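Local coordinates for peptidase M42 (Thaumarchaeota archaeon SCGC AB-539-E09, PDB 5DS0), which probably acts as a metal-dependent TET aminopeptidase of the M42 family, removing amino-terminal residues from peptides, at residues D68-I73 with Q213-L218. Sequence-based numbering, arbitrary orientation.
With CO (cobalt (II) ion), chain U.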
ATOM      1  N   ASP C  68      16.514 -29.361  29.164  1.00 35.64           N
ATOM      2  CA  ASP C  68      16.215 -29.352  27.733  1.00 35.54           C
ATOM      3  C   ASP C  68      16.691 -28.044  27.127  1.00 35.57           C
ATOM      4  O   ASP C  68      16.718 -27.007  27.791  1.00 36.16           O
ATOM      5  CB  ASP C  68      14.734 -29.622  27.423  1.00 35.59           C
ATOM      6  CG  ASP C  68      13.807 -28.526  27.902  1.00 35.62           C
ATOM      7  OD1 ASP C  68      13.953 -28.072  29.056  1.00 35.77           O
ATOM      8  OD2 ASP C  68      12.896 -28.147  27.135  1.00 35.82           O
ATOM      9  N   GLU C  69      17.110 -28.123  25.874  1.00 36.12           N
ATOM     10  CA  GLU C  69      17.540 -26.966  25.104  1.00 36.39           C
ATOM     11  C   GLU C  69      16.651 -26.834  23.882  1.00 35.95           C
ATOM     12  O   GLU C  69      16.066 -27.800  23.392  1.00 36.20           O
ATOM     13  CB  GLU C  69      18.997 -27.121  24.653  1.00 37.42           C
ATOM     14  CG  GLU C  69      19.241 -28.383  23.817  1.00 38.64           C
ATOM     15  CD  GLU C  69      20.674 -28.547  23.349  1.00 39.39           C
ATOM     16  OE1 GLU C  69      21.217 -27.574  22.754  1.00 40.49           O
ATOM     17  OE2 GLU C  69      21.237 -29.646  23.563  1.00 39.15           O
ATOM     18  N   VAL C  70      16.571 -25.634  23.351  1.00 35.14           N
ATOM     19  CA  VAL C  70      15.872 -25.475  22.096  1.00 34.28           C
ATOM     20  C   VAL C  70      16.597 -26.298  21.050  1.00 33.04           C
ATOM     21  O   VAL C  70      17.813 -26.446  21.101  1.00 31.50           O
ATOM     22  CB  VAL C  70      15.754 -24.004  21.677  1.00 34.24           C
ATOM     23  CG1 VAL C  70      14.886 -23.254  22.687  1.00 34.71           C
ATOM     24  CG2 VAL C  70      17.118 -23.346  21.529  1.00 33.48           C
ATOM     25  N   GLY C  71      15.820 -26.849  20.126  1.00 32.80           N
ATOM     26  CA  GLY C  71      16.348 -27.726  19.094  1.00 32.39           C
ATOM     27  C   GLY C  71      15.394 -27.873  17.928  1.00 31.84           C
ATOM     28  O   GLY C  71      14.585 -27.000  17.659  1.00 30.71           O
ATOM     29  N   PHE C  72      15.530 -28.976  17.203  1.00 32.24           N
ATOM     30  CA  PHE C  72      14.658 -29.256  16.058  1.00 32.31           C
ATOM     31  C   PHE C  72      14.388 -30.754  15.984  1.00 32.82           C
ATOM     32  O   PHE C  72      14.986 -31.543  16.724  1.00 33.49           O
ATOM     33  CB  PHE C  72      15.280 -28.778  14.738  1.00 31.49           C
ATOM     34  CG  PHE C  72      16.046 -27.502  14.854  1.00 31.04           C
ATOM     35  CD1 PHE C  72      17.377 -27.510  15.227  1.00 30.75           C
ATOM     36  CD2 PHE C  72      15.436 -26.288  14.620  1.00 31.02           C
ATOM     37  CE1 PHE C  72      18.089 -26.329  15.355  1.00 30.18           C
ATOM     38  CE2 PHE C  72      16.146 -25.104  14.750  1.00 30.69           C
ATOM     39  CZ  PHE C  72      17.474 -25.126  15.111  1.00 30.08           C
ATOM     40  N   ILE C  73      13.510 -31.133  15.073  1.00 32.65           N
ATOM     41  CA  ILE C  73      13.166 -32.509  14.880  1.00 33.16           C
ATOM     42  C   ILE C  73      12.929 -32.725  13.391  1.00 33.28           C
ATOM     43  O   ILE C  73      12.355 -31.867  12.721  1.00 33.08           O
ATOM     44  CB  ILE C  73      11.926 -32.870  15.723  1.00 33.87           C
ATOM     45  CG1 ILE C  73      11.654 -34.372  15.673  1.00 34.55           C
ATOM     46  CG2 ILE C  73      10.688 -32.100  15.267  1.00 34.22           C
ATOM     47  CD1 ILE C  73      10.719 -34.839  16.763  1.00 35.34           C
ATOM     48  N   GLN C 213      11.533 -30.659  29.236  1.00 36.01           N
ATOM     49  CA  GLN C 213      10.470 -30.071  28.434  1.00 36.53           C
ATOM     50  C   GLN C 213       9.935 -28.707  28.900  1.00 36.30           C
ATOM     51  O   GLN C 213       8.750 -28.438  28.751  1.00 36.19           O
ATOM     52  CB  GLN C 213       9.315 -31.084  28.299  1.00 36.92           C
ATOM     53  CG  GLN C 213       9.717 -32.317  27.508  1.00 36.65           C
ATOM     54  CD  GLN C 213       8.554 -33.217  27.161  1.00 36.70           C
ATOM     55  OE1 GLN C 213       7.519 -32.780  26.649  1.00 37.01           O
ATOM     56  NE2 GLN C 213       8.737 -34.493  27.395  1.00 37.11           N
ATOM     57  N   GLU C 214      10.802 -27.840  29.427  1.00 36.48           N
ATOM     58  CA  GLU C 214      10.409 -26.450  29.722  1.00 36.31           C
ATOM     59  C   GLU C 214      10.137 -25.683  28.443  1.00 35.76           C
ATOM     60  O   GLU C 214       9.154 -24.963  28.354  1.00 35.50           O
ATOM     61  CB  GLU C 214      11.502 -25.709  30.491  1.00 37.26           C
ATOM     62  CG  GLU C 214      11.114 -24.351  31.097  1.00 38.16           C
ATOM     63  CD  GLU C 214      11.282 -23.108  30.192  1.00 39.40           C
ATOM     64  OE1 GLU C 214      12.159 -23.050  29.285  1.00 42.00           O
ATOM     65  OE2 GLU C 214      10.530 -22.132  30.407  1.00 39.67           O
ATOM     66  N   GLU C 215      11.003 -25.847  27.442  1.00 35.96           N
ATOM     67  CA  GLU C 215      10.975 -24.982  26.266  1.00 36.69           C
ATOM     68  C   GLU C 215       9.729 -25.206  25.386  1.00 36.70           C
ATOM     69  O   GLU C 215       9.456 -24.391  24.507  1.00 36.19           O
ATOM     70  CB  GLU C 215      12.264 -25.113  25.426  1.00 36.66           C
ATOM     71  CG  GLU C 215      13.550 -24.753  26.158  1.00 37.03           C
ATOM     72  CD  GLU C 215      13.811 -23.243  26.318  1.00 37.34           C
ATOM     73  OE1 GLU C 215      12.862 -22.460  26.229  1.00 37.16           O
ATOM     74  OE2 GLU C 215      14.981 -22.825  26.535  1.00 37.16           O
ATOM     75  N   VAL C 216       8.990 -26.287  25.633  1.00 36.66           N
ATOM     76  CA  VAL C 216       7.780 -26.599  24.864  1.00 37.23           C
ATOM     77  C   VAL C 216       6.480 -26.496  25.680  1.00 38.14           C
ATOM     78  O   VAL C 216       5.430 -26.898  25.186  1.00 40.15           O
ATOM     79  CB  VAL C 216       7.830 -28.009  24.180  1.00 36.51           C
ATOM     80  CG1 VAL C 216       8.947 -28.085  23.162  1.00 36.19           C
ATOM     81  CG2 VAL C 216       7.969 -29.128  25.199  1.00 36.71           C
ATOM     82  N   GLY C 217       6.522 -25.945  26.892  1.00 37.68           N
ATOM     83  CA  GLY C 217       5.293 -25.748  27.677  1.00 37.84           C
ATOM     84  C   GLY C 217       5.349 -26.082  29.163  1.00 38.50           C
ATOM     85  O   GLY C 217       4.315 -26.418  29.768  1.00 41.33           O
ATOM     86  N   LEU C 218       6.529 -25.972  29.770  1.00 37.78           N
ATOM     87  CA  LEU C 218       6.705 -26.156  31.224  1.00 37.23           C
ATOM     88  C   LEU C 218       6.212 -27.531  31.702  1.00 36.46           C
ATOM     89  O   LEU C 218       5.648 -27.665  32.790  1.00 36.65           O
ATOM     90  CB  LEU C 218       6.019 -25.010  31.997  1.00 36.90           C
ATOM     91  CG  LEU C 218       6.136 -23.614  31.374  1.00 36.81           C
ATOM     92  CD1 LEU C 218       5.312 -22.597  32.159  1.00 36.94           C
ATOM     93  CD2 LEU C 218       7.596 -23.189  31.268  1.00 36.75           C
TER
HETATM   94 CO    CO U 402      14.349 -20.828  27.213  1.00 29.98          CO
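The carboxylate of D68 bonds to the backbone of the loop that carries two metal-binding glutamates, E214 and E215. E215 N donates to the syn lone pair of D68 OD2 over 3.0 Å in a nearly straight bond (165°), while E214 N makes a weak, more bent bond of 3.2 Å to D68 OD1. One carboxylate thus reaches two successive N-H groups, firmly only at E215; S20 also bonds to OD2. Within the loop, E214 O accepts from both G217 N and L218 N, closing the turn.

E215 is a bidentate ligand of one cobalt (II) ion, through OE1 at 2.4 Å and OE2 at 2.2 Å. Its chain, bent at chi2 (-77°), brings the carboxylate to the ion; D180 and H325 complete the site. E214 belongs to the second cobalt site, with H66, E237 and the shared D180. D68 O is also hydrogen-bonded to H66 ND1, consistent with a second-shell role in positioning both this histidine and the glutamate loop.

Van der Waals contact is slight: the CG1 methyl of V70 lies 3.8 Å from the carboxylate carbon E215 CD.

The buried contact links the lead-in to strand 71-77 of the closed antiparallel barrel with the loop joining strand 205-211 of the large mixed sheet to helix 219-228.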